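Local atomic coordinates of D-alanyl transferase DltD (PDB entry 6PFX), a protein that probably transfers D-alanine during the D-alanylation of lipoteichoic acid in the Gram-positive cell wall, using an SGNH-hydrolase-like fold. Residues Q78-S81 with Q82-M86; D140-L143 with A144-L148; S273-Q276 with L277-Q281. All coordinates share one frame; numbering follows the deposited sequence.

Contact 1 (Q78-S81 with Q82-M86); sequences QSLS and QYMMM
Gln-82 turns back on Gln-78 in the first turn of helix 79-89, an element of the SGNH-hydrolase-like alpha/beta fold, with Gln-78 at the N-cap position. The carbonyl of Gln-78 is gripped twice by the same residue. Gln-82 N donates to Gln-78 O at 3.1 Å, almost in line with the carbonyl (C=O...N 162°). Gln-82 NE2 adds a weak bond to Gln-78 O, straight at 171° but 3.4 Å long. The extended Gln-82 chain explains this second hold, since its CG lies beside the backbone N (chi1 -77°) and carries the amide back toward the N-terminal end of the helix, beside Gln-78 O. Its other amide atom, OE1, accepts from Gly-44 N, linking the first turn to the end of strand 39-43, while the NE2 hold stays weak. Gln-78 and Ser-79 send their own polar ends to Glu-271, outside this turn. Beyond it the i to i+4 pattern is regular: Tyr-83 N reaches Ser-79 O at 2.8 Å, and Met-85 N reaches Ser-81 O at 3.1 Å. On the apolar flank Leu-80 and Met-84 extend in one direction, flank to flank. Met-84 CG, set opposite its carbonyl carbon by chi1, lies 3.3 Å from Leu-80 O and 4.2 Å from Leu-80 CD2.

Contact 2 (D140-L143 with A144-L148); sequences DRYL and ARRLL
Tyr-142 and Arg-146, one turn apart on helix 138-147, form the close part of this contact through a CH-pi interaction. Arg-146 CG lies 3.8 Å from the centroid of the Tyr-142 ring and 27° off the ring normal, displaced over the face toward CE2 and CZ. The two side chains run alongside one another in the same direction; Arg-146, folded at chi2 (-72°), brings its CD to 3.4 Å from Tyr-142 OH. The other packed pair is Leu-143 with Leu-147, whose side chains cross obliquely with Leu-143 CG 3.8 Å from Leu-147 CD1. Leu-147 CG also rests 3.2 Å from Leu-143 O, which accepts the 2.8 Å bond from Leu-147 N as well. Trp-129 of helix 123-132 packs against both leucines.

The partly exposed flank, with Arg-141 and Arg-145, is looser. Arg-145 crosses Tyr-142 at about a right angle. Its NH2 meets the ring at the edge, in the ring plane, 3.6 Å from Tyr-142 CD1, with guanidinium and ring planes 77° apart; this is an edge approach, not a stacked one. One guanidinium face instead lies over Tyr-142 CA and Arg-141 O. Arg-141 turns its own guanidinium to Lys-167 O, and its NE remains 4.9 Å from Arg-145 NH1, so two like charges are near without touching.

Tyr-142 OH and Arg-146 NE converge on a single carboxylate oxygen, Asp-274 OD1, by a hydrogen bond and a salt bridge. The side-by-side packing is consistent with both polar ends reaching the same oxygen, which would probably favour the deprotonated form of Asp-274.

Contact 3 (S273-Q276 with L277-Q281); sequences SDFQ and LVLDQ
Both methyls of Leu-279 close on one ring atom of Phe-275, the leucine fork set at a slant against one end of the ring in helix 271-284. Leu-279 CD1 and CD2 each lie 3.8 Å from Phe-275 CE2, and CD2 also reaches CZ. The ring swings toward this neighbour because Phe-275 has CG opposite the backbone N (chi1 -175°), while Leu-279 has its CG opposite the carbonyl carbon, beside its own backbone N. Leu-279 N donates to Phe-275 O at 3.1 Å.

Gln-276 crosses Leu-279 at about a right angle, its OE1 3.6 Å from Leu-279 CD1. A bend at chi2 (62°) turns its amide forward along the helix, toward Asp-280; Gln-321 NE2 binds OE1 and Gln-325 OE1 takes a bond from NE2. The same NE2 donates to a water at 3.0 Å; that water in turn donates to Asp-280 OD2 at 2.9 Å, making a solvent bridge one turn long. Asp-280 OD1 forms a salt bridge with Lys-284, so each carboxylate oxygen has a partner.

At the other flank the backbone is less regular. Leu-277 N is divided between two weak bonds, to Ser-273 O at 3.3 Å and to Asp-274 O at 3.0 Å, the latter bent to 127°. Asp-274 O lies 3.6 Å from Val-278 N, a lengthened i to i+4 distance beside the shorter i to i+3 one, consistent with some local 3-10 character.

The helix, which leads into strand 288-293 of the parallel sheet, is wedged among three others: Phe-275 and Leu-279 pack on Leu-322 of helix 308-323, Val-278 on Met-86 of helix 79-89, and Leu-277 on Ala-139 of helix 138-147.

Overall arrangement
Followed from the N terminus, the three contacts come in series, neither nested nor crossed, and each closes a single helical turn, not a long loop. Contact 1 opens the helix between strands 68-71 and 97-101; contact 2 falls in the helical region after strand 97-101, and contact 3 in the helix before strand 288-293. Their centres are 9 to 13 Å apart, and all three helices touch. Tyr-83 bridges the group, its CE2 3.7 Å from Leu-143 CD2 of contact 2 and its CD1 3.1 Å from Leu-277 O of contact 3. Apolar packing thus joins contacts 1 and 2, whereas contacts 2 and 3 add a polar link through Asp-274.

Contact 1 (Q78-S81 with Q82-M86)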
ATOM      1  N   GLN A  78      -3.262  -2.703   4.732  1.00 13.13           N
ATOM      2  CA  GLN A  78      -1.865  -2.626   5.162  1.00 12.49           C
ATOM      3  C   GLN A  78      -1.093  -3.800   4.559  1.00 15.71           C
ATOM      4  O   GLN A  78      -1.531  -4.379   3.560  1.00 17.09           O
ATOM      5  CB  GLN A  78      -1.774  -2.570   6.693  1.00 12.26           C
ATOM      6  CG  GLN A  78      -2.667  -1.481   7.295  1.00 14.49           C
ATOM      7  CD  GLN A  78      -2.403  -1.103   8.769  1.00 17.29           C
ATOM      8  OE1 GLN A  78      -3.092  -0.225   9.302  1.00 19.72           O
ATOM      9  NE2 GLN A  78      -1.429  -1.741   9.424  1.00 15.65           N
ATOM     10  N   SER A  79       0.060  -4.161   5.130  1.00 12.31           N
ATOM     11  CA  SER A  79       0.967  -5.044   4.394  1.00 14.36           C
ATOM     12  C   SER A  79       0.405  -6.454   4.233  1.00 15.22           C
ATOM     13  O   SER A  79       0.569  -7.067   3.173  1.00 15.29           O
ATOM     14  CB  SER A  79       2.348  -5.097   5.052  1.00 17.36           C
ATOM     15  OG  SER A  79       2.994  -3.842   4.939  1.00 13.88           O
ATOM     16  N   LEU A  80      -0.239  -6.992   5.272  1.00 14.43           N
ATOM     17  CA  LEU A  80      -0.759  -8.355   5.202  1.00 15.71           C
ATOM     18  C   LEU A  80      -1.800  -8.477   4.094  1.00 15.76           C
ATOM     19  O   LEU A  80      -1.738  -9.388   3.259  1.00 16.51           O
ATOM     20  CB  LEU A  80      -1.342  -8.745   6.557  1.00 18.42           C
ATOM     21  CG  LEU A  80      -1.602 -10.223   6.810  1.00 26.16           C
ATOM     22  CD1 LEU A  80      -1.726 -10.435   8.305  1.00 22.28           C
ATOM     23  CD2 LEU A  80      -2.857 -10.654   6.131  1.00 24.40           C
ATOM     24  N   SER A  81      -2.741  -7.532   4.041  1.00 14.10           N
ATOM     25  CA  SER A  81      -3.763  -7.587   3.004  1.00 16.38           C
ATOM     26  C   SER A  81      -3.143  -7.451   1.621  1.00 17.27           C
ATOM     27  O   SER A  81      -3.529  -8.158   0.683  1.00 16.77           O
ATOM     28  CB  SER A  81      -4.788  -6.479   3.216  1.00 18.71           C
ATOM     29  OG  SER A  81      -5.502  -6.710   4.408  1.00 20.48           O
ATOM     30  N   GLN A  82      -2.180  -6.554   1.463  1.00 13.68           N
ATOM     31  CA  GLN A  82      -1.627  -6.389   0.118  1.00 18.86           C
ATOM     32  C   GLN A  82      -0.726  -7.552  -0.268  1.00 16.04           C
ATOM     33  O   GLN A  82      -0.645  -7.897  -1.453  1.00 15.26           O
ATOM     34  CB  GLN A  82      -1.022  -5.001  -0.038  1.00 20.82           C
ATOM     35  CG  GLN A  82      -2.191  -3.991  -0.230  1.00 23.19           C
ATOM     36  CD  GLN A  82      -1.810  -2.531  -0.141  1.00 24.51           C
ATOM     37  OE1 GLN A  82      -1.791  -1.828  -1.148  1.00 22.80           O
ATOM     38  NE2 GLN A  82      -1.572  -2.050   1.073  1.00 20.30           N
ATOM     39  N   TYR A  83      -0.083  -8.199   0.706  1.00 12.28           N
ATOM     40  CA  TYR A  83       0.584  -9.462   0.420  1.00 12.21           C
ATOM     41  C   TYR A  83      -0.385 -10.483  -0.167  1.00 15.67           C
ATOM     42  O   TYR A  83      -0.040 -11.203  -1.107  1.00 14.49           O
ATOM     43  CB  TYR A  83       1.212 -10.063   1.680  1.00 14.61           C
ATOM     44  CG  TYR A  83       1.826 -11.431   1.436  1.00 13.36           C
ATOM     45  CD1 TYR A  83       3.073 -11.543   0.854  1.00 10.88           C
ATOM     46  CD2 TYR A  83       1.161 -12.605   1.779  1.00 17.60           C
ATOM     47  CE1 TYR A  83       3.657 -12.789   0.619  1.00 14.95           C
ATOM     48  CE2 TYR A  83       1.734 -13.854   1.543  1.00 17.82           C
ATOM     49  CZ  TYR A  83       2.989 -13.936   0.970  1.00 15.91           C
ATOM     50  OH  TYR A  83       3.581 -15.165   0.724  1.00 20.28           O
ATOM     51  N   MET A  84      -1.590 -10.592   0.406  1.00 16.54           N
ATOM     52  CA  MET A  84      -2.550 -11.573  -0.088  1.00 17.10           C
ATOM     53  C   MET A  84      -2.972 -11.247  -1.513  1.00 16.67           C
ATOM     54  O   MET A  84      -3.201 -12.151  -2.324  1.00 17.46           O
ATOM     55  CB  MET A  84      -3.792 -11.620   0.800  1.00 19.21           C
ATOM     56  CG  MET A  84      -3.536 -11.990   2.230  1.00 21.08           C
ATOM     57  SD  MET A  84      -2.642 -13.531   2.372  1.00 29.34           S
ATOM     58  CE  MET A  84      -3.609 -14.582   1.290  1.00 23.49           C
ATOM     59  N   MET A  85      -3.097  -9.960  -1.832  1.00 15.17           N
ATOM     60  CA  MET A  85      -3.370  -9.576  -3.210  1.00 14.46           C
ATOM     61  C   MET A  85      -2.234 -10.014  -4.124  1.00 18.88           C
ATOM     62  O   MET A  85      -2.465 -10.616  -5.179  1.00 14.77           O
ATOM     63  CB  MET A  85      -3.569  -8.066  -3.307  1.00 18.94           C
ATOM     64  CG  MET A  85      -4.731  -7.551  -2.504  1.00 16.54           C
ATOM     65  SD  MET A  85      -4.937  -5.769  -2.693  1.00 19.75           S
ATOM     66  CE  MET A  85      -5.696  -5.388  -1.111  1.00 28.96           C
ATOM     67  N   MET A  86      -0.991  -9.721  -3.729  1.00 15.33           N
ATOM     68  CA  MET A  86       0.151 -10.035  -4.576  1.00 15.84           C
ATOM     69  C   MET A  86       0.280 -11.534  -4.791  1.00 13.64           C
ATOM     70  O   MET A  86       0.483 -11.998  -5.921  1.00 15.02           O
ATOM     71  CB  MET A  86       1.431  -9.532  -3.916  1.00 18.73           C
ATOM     72  CG  MET A  86       1.557  -8.042  -3.853  1.00 19.41           C
ATOM     73  SD  MET A  86       3.098  -7.628  -3.009  1.00 22.43           S
ATOM     74  CE  MET A  86       2.900  -5.860  -2.946  1.00 22.51           C
TER

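Contact 2 (D140-L143 with A144-L148)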
ATOM      1  N   ASP A 140       5.817 -18.407   4.779  1.00 15.50           N
ATOM      2  CA  ASP A 140       4.575 -19.142   4.965  1.00 16.48           C
ATOM      3  C   ASP A 140       4.311 -19.400   6.441  1.00 13.68           C
ATOM      4  O   ASP A 140       3.161 -19.339   6.895  1.00 13.36           O
ATOM      5  CB  ASP A 140       4.642 -20.484   4.223  1.00 14.01           C
ATOM      6  CG  ASP A 140       4.802 -20.330   2.719  1.00 17.46           C
ATOM      7  OD1 ASP A 140       4.103 -19.491   2.113  1.00 18.02           O
ATOM      8  OD2 ASP A 140       5.616 -21.081   2.125  1.00 25.51           O
ATOM      9  N   ARG A 141       5.369 -19.716   7.201  1.00 13.58           N
ATOM     10  CA  ARG A 141       5.209 -19.984   8.623  1.00 12.95           C
ATOM     11  C   ARG A 141       4.779 -18.724   9.352  1.00 15.50           C
ATOM     12  O   ARG A 141       3.915 -18.775  10.234  1.00 17.80           O
ATOM     13  CB  ARG A 141       6.504 -20.533   9.214  1.00 20.89           C
ATOM     14  CG  ARG A 141       6.953 -21.857   8.607  1.00 21.87           C
ATOM     15  CD  ARG A 141       8.177 -22.397   9.337  1.00 28.35           C
ATOM     16  NE  ARG A 141       7.815 -22.947  10.638  1.00 26.81           N
ATOM     17  CZ  ARG A 141       8.683 -23.428  11.519  1.00 29.99           C
ATOM     18  NH1 ARG A 141       9.980 -23.422  11.248  1.00 30.61           N
ATOM     19  NH2 ARG A 141       8.249 -23.911  12.676  1.00 30.41           N
ATOM     20  N   TYR A 142       5.359 -17.579   8.976  1.00 16.33           N
ATOM     21  CA  TYR A 142       4.990 -16.321   9.608  1.00 17.05           C
ATOM     22  C   TYR A 142       3.537 -15.976   9.311  1.00 15.26           C
ATOM     23  O   TYR A 142       2.774 -15.608  10.210  1.00 16.23           O
ATOM     24  CB  TYR A 142       5.924 -15.192   9.152  1.00 17.54           C
ATOM     25  CG  TYR A 142       5.495 -13.867   9.706  1.00 15.17           C
ATOM     26  CD1 TYR A 142       5.784 -13.513  11.018  1.00 17.21           C
ATOM     27  CD2 TYR A 142       4.763 -12.981   8.934  1.00 14.24           C
ATOM     28  CE1 TYR A 142       5.362 -12.311  11.540  1.00 14.39           C
ATOM     29  CE2 TYR A 142       4.329 -11.767   9.451  1.00 15.07           C
ATOM     30  CZ  TYR A 142       4.642 -11.441  10.755  1.00 15.62           C
ATOM     31  OH  TYR A 142       4.237 -10.251  11.310  1.00 15.65           O
ATOM     32  N   LEU A 143       3.138 -16.071   8.042  1.00 14.44           N
ATOM     33  CA  LEU A 143       1.757 -15.762   7.699  1.00 14.38           C
ATOM     34  C   LEU A 143       0.787 -16.672   8.441  1.00 15.52           C
ATOM     35  O   LEU A 143      -0.255 -16.213   8.919  1.00 15.84           O
ATOM     36  CB  LEU A 143       1.554 -15.870   6.196  1.00 13.46           C
ATOM     37  CG  LEU A 143       0.126 -15.643   5.708  1.00 15.28           C
ATOM     38  CD1 LEU A 143      -0.338 -14.258   6.078  1.00 19.52           C
ATOM     39  CD2 LEU A 143       0.109 -15.869   4.200  1.00 18.30           C
ATOM     40  N   ALA A 144       1.095 -17.969   8.540  1.00 14.52           N
ATOM     41  CA  ALA A 144       0.200 -18.870   9.258  1.00 15.71           C
ATOM     42  C   ALA A 144       0.090 -18.459  10.717  1.00 15.42           C
ATOM     43  O   ALA A 144      -1.009 -18.421  11.282  1.00 16.95           O
ATOM     44  CB  ALA A 144       0.683 -20.316   9.150  1.00 15.14           C
ATOM     45  N   ARG A 145       1.223 -18.098  11.324  1.00 15.83           N
ATOM     46  CA  ARG A 145       1.226 -17.630  12.704  1.00 16.12           C
ATOM     47  C   ARG A 145       0.352 -16.397  12.860  1.00 17.75           C
ATOM     48  O   ARG A 145      -0.409 -16.276  13.828  1.00 18.80           O
ATOM     49  CB  ARG A 145       2.658 -17.305  13.132  1.00 18.04           C
ATOM     50  CG  ARG A 145       3.481 -18.511  13.510  1.00 29.55           C
ATOM     51  CD  ARG A 145       4.624 -18.162  14.458  1.00 30.32           C
ATOM     52  NE  ARG A 145       5.542 -17.141  13.949  1.00 37.60           N
ATOM     53  CZ  ARG A 145       6.491 -17.361  13.040  1.00 33.48           C
ATOM     54  NH1 ARG A 145       6.644 -18.567  12.509  1.00 32.39           N
ATOM     55  NH2 ARG A 145       7.286 -16.372  12.656  1.00 32.52           N
ATOM     56  N   ARG A 146       0.439 -15.473  11.912  1.00 16.83           N
ATOM     57  CA  ARG A 146      -0.348 -14.254  12.013  1.00 17.08           C
ATOM     58  C   ARG A 146      -1.825 -14.552  11.840  1.00 18.34           C
ATOM     59  O   ARG A 146      -2.661 -14.082  12.620  1.00 19.55           O
ATOM     60  CB  ARG A 146       0.100 -13.264  10.951  1.00 15.56           C
ATOM     61  CG  ARG A 146       1.408 -12.596  11.246  1.00 16.55           C
ATOM     62  CD  ARG A 146       1.244 -11.591  12.374  1.00 14.26           C
ATOM     63  NE  ARG A 146       0.739 -10.292  11.928  1.00 16.51           N
ATOM     64  CZ  ARG A 146      -0.098  -9.525  12.624  1.00 19.76           C
ATOM     65  NH1 ARG A 146      -0.571  -9.929  13.794  1.00 22.28           N
ATOM     66  NH2 ARG A 146      -0.480  -8.359  12.136  1.00 21.56           N
ATOM     67  N   LEU A 147      -2.169 -15.318  10.804  1.00 15.78           N
ATOM     68  CA  LEU A 147      -3.572 -15.579  10.524  1.00 16.76           C
ATOM     69  C   LEU A 147      -4.247 -16.255  11.699  1.00 18.72           C
ATOM     70  O   LEU A 147      -5.425 -15.987  11.965  1.00 18.95           O
ATOM     71  CB  LEU A 147      -3.700 -16.460   9.279  1.00 17.99           C
ATOM     72  CG  LEU A 147      -3.298 -15.773   7.983  1.00 16.33           C
ATOM     73  CD1 LEU A 147      -3.331 -16.698   6.807  1.00 16.90           C
ATOM     74  CD2 LEU A 147      -4.211 -14.572   7.674  1.00 18.71           C
ATOM     75  N   LEU A 148      -3.517 -17.109  12.420  1.00 18.43           N
ATOM     76  CA  LEU A 148      -4.081 -17.836  13.547  1.00 18.91           C
ATOM     77  C   LEU A 148      -4.396 -16.948  14.742  1.00 22.60           C
ATOM     78  O   LEU A 148      -4.956 -17.456  15.720  1.00 24.39           O
ATOM     79  CB  LEU A 148      -3.126 -18.936  14.001  1.00 19.89           C
ATOM     80  CG  LEU A 148      -3.102 -20.175  13.113  1.00 17.56           C
ATOM     81  CD1 LEU A 148      -1.889 -21.022  13.416  1.00 20.96           C
ATOM     82  CD2 LEU A 148      -4.383 -20.964  13.301  1.00 20.66           C
TER

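Contact 3 (S273-Q276 with L277-Q281)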
ATOM      1  N   SER A 273       7.099  -6.918  10.122  1.00  9.24           N
ATOM      2  CA  SER A 273       7.162  -8.305   9.674  1.00 11.26           C
ATOM      3  C   SER A 273       6.072  -8.625   8.653  1.00 11.61           C
ATOM      4  O   SER A 273       6.323  -9.394   7.716  1.00  9.91           O
ATOM      5  CB  SER A 273       7.156  -9.221  10.895  1.00 13.51           C
ATOM      6  OG  SER A 273       8.309  -8.971  11.697  1.00 11.37           O
ATOM      7  N   ASP A 274       4.872  -8.040   8.783  1.00 11.25           N
ATOM      8  CA  ASP A 274       3.889  -8.140   7.707  1.00 11.08           C
ATOM      9  C   ASP A 274       4.452  -7.541   6.418  1.00 11.97           C
ATOM     10  O   ASP A 274       4.264  -8.094   5.327  1.00 12.71           O
ATOM     11  CB  ASP A 274       2.574  -7.439   8.073  1.00 15.49           C
ATOM     12  CG  ASP A 274       1.832  -8.094   9.238  1.00 15.32           C
ATOM     13  OD1 ASP A 274       2.230  -9.169   9.726  1.00 13.52           O
ATOM     14  OD2 ASP A 274       0.819  -7.513   9.677  1.00 15.45           O
ATOM     15  N   PHE A 275       5.159  -6.407   6.529  1.00 11.34           N
ATOM     16  CA  PHE A 275       5.796  -5.779   5.375  1.00 13.44           C
ATOM     17  C   PHE A 275       6.850  -6.696   4.770  1.00 10.06           C
ATOM     18  O   PHE A 275       7.005  -6.747   3.543  1.00 10.68           O
ATOM     19  CB  PHE A 275       6.416  -4.430   5.812  1.00 11.12           C
ATOM     20  CG  PHE A 275       6.988  -3.632   4.670  1.00  9.98           C
ATOM     21  CD1 PHE A 275       6.158  -3.115   3.716  1.00 10.49           C
ATOM     22  CD2 PHE A 275       8.345  -3.376   4.568  1.00 10.37           C
ATOM     23  CE1 PHE A 275       6.652  -2.407   2.660  1.00 11.88           C
ATOM     24  CE2 PHE A 275       8.847  -2.649   3.495  1.00 13.21           C
ATOM     25  CZ  PHE A 275       7.998  -2.174   2.541  1.00 13.00           C
ATOM     26  N   GLN A 276       7.540  -7.473   5.608  1.00  9.89           N
ATOM     27  CA  GLN A 276       8.505  -8.434   5.091  1.00  9.94           C
ATOM     28  C   GLN A 276       7.857  -9.457   4.164  1.00  8.81           C
ATOM     29  O   GLN A 276       8.505  -9.940   3.230  1.00 10.97           O
ATOM     30  CB  GLN A 276       9.243  -9.136   6.231  1.00 10.04           C
ATOM     31  CG  GLN A 276      10.349 -10.050   5.732  1.00 12.37           C
ATOM     32  CD  GLN A 276      11.473  -9.360   4.951  1.00 11.19           C
ATOM     33  OE1 GLN A 276      11.699  -8.148   5.040  1.00  9.62           O
ATOM     34  NE2 GLN A 276      12.191 -10.160   4.191  1.00 11.27           N
ATOM     35  N   LEU A 277       6.594  -9.817   4.414  1.00  9.32           N
ATOM     36  CA  LEU A 277       5.890 -10.700   3.493  1.00 10.61           C
ATOM     37  C   LEU A 277       5.807 -10.075   2.108  1.00 10.41           C
ATOM     38  O   LEU A 277       6.063 -10.740   1.099  1.00 11.10           O
ATOM     39  CB  LEU A 277       4.480 -10.976   4.006  1.00 11.19           C
ATOM     40  CG  LEU A 277       4.336 -11.849   5.243  1.00 10.42           C
ATOM     41  CD1 LEU A 277       2.899 -11.880   5.720  1.00 13.12           C
ATOM     42  CD2 LEU A 277       4.750 -13.260   4.885  1.00 10.90           C
ATOM     43  N   VAL A 278       5.425  -8.797   2.042  1.00 11.66           N
ATOM     44  CA  VAL A 278       5.394  -8.075   0.773  1.00 10.60           C
ATOM     45  C   VAL A 278       6.745  -8.137   0.078  1.00  8.91           C
ATOM     46  O   VAL A 278       6.819  -8.419  -1.118  1.00  8.52           O
ATOM     47  CB  VAL A 278       4.960  -6.619   1.022  1.00  9.55           C
ATOM     48  CG1 VAL A 278       5.181  -5.770  -0.189  1.00 12.93           C
ATOM     49  CG2 VAL A 278       3.500  -6.565   1.512  1.00 15.34           C
ATOM     50  N   LEU A 279       7.830  -7.839   0.802  1.00  8.98           N
ATOM     51  CA  LEU A 279       9.168  -7.869   0.212  1.00  9.46           C
ATOM     52  C   LEU A 279       9.539  -9.264  -0.283  1.00  9.40           C
ATOM     53  O   LEU A 279      10.152  -9.414  -1.349  1.00 10.73           O
ATOM     54  CB  LEU A 279      10.179  -7.377   1.245  1.00 11.02           C
ATOM     55  CG  LEU A 279       9.971  -5.949   1.754  1.00 10.73           C
ATOM     56  CD1 LEU A 279      11.182  -5.511   2.586  1.00 11.91           C
ATOM     57  CD2 LEU A 279       9.733  -4.994   0.588  1.00 10.49           C
ATOM     58  N   ASP A 280       9.189 -10.292   0.486  1.00 10.54           N
ATOM     59  CA  ASP A 280       9.439 -11.669   0.075  1.00 11.43           C
ATOM     60  C   ASP A 280       8.808 -11.944  -1.281  1.00 12.77           C
ATOM     61  O   ASP A 280       9.458 -12.484  -2.184  1.00 12.42           O
ATOM     62  CB  ASP A 280       8.883 -12.580   1.171  1.00 12.15           C
ATOM     63  CG  ASP A 280       9.291 -14.037   1.023  1.00 19.48           C
ATOM     64  OD1 ASP A 280       8.583 -14.778   0.309  1.00 22.09           O
ATOM     65  OD2 ASP A 280      10.294 -14.442   1.657  1.00 21.12           O
ATOM     66  N   GLN A 281       7.546 -11.562  -1.451  1.00 10.68           N
ATOM     67  CA  GLN A 281       6.855 -11.853  -2.699  1.00 11.53           C
ATOM     68  C   GLN A 281       7.355 -10.975  -3.841  1.00 10.93           C
ATOM     69  O   GLN A 281       7.490 -11.451  -4.970  1.00 12.74           O
ATOM     70  CB  GLN A 281       5.346 -11.730  -2.502  1.00 12.71           C
ATOM     71  CG  GLN A 281       4.508 -12.238  -3.664  1.00 15.41           C
ATOM     72  CD  GLN A 281       4.578 -13.749  -3.845  1.00 14.66           C
ATOM     73  OE1 GLN A 281       5.035 -14.470  -2.969  1.00 18.39           O
ATOM     74  NE2 GLN A 281       4.127 -14.227  -4.997  1.00 21.90           N
TER
HETATM   75  O   HOH W   1      11.966 -13.084   3.546  1.00 15.52           O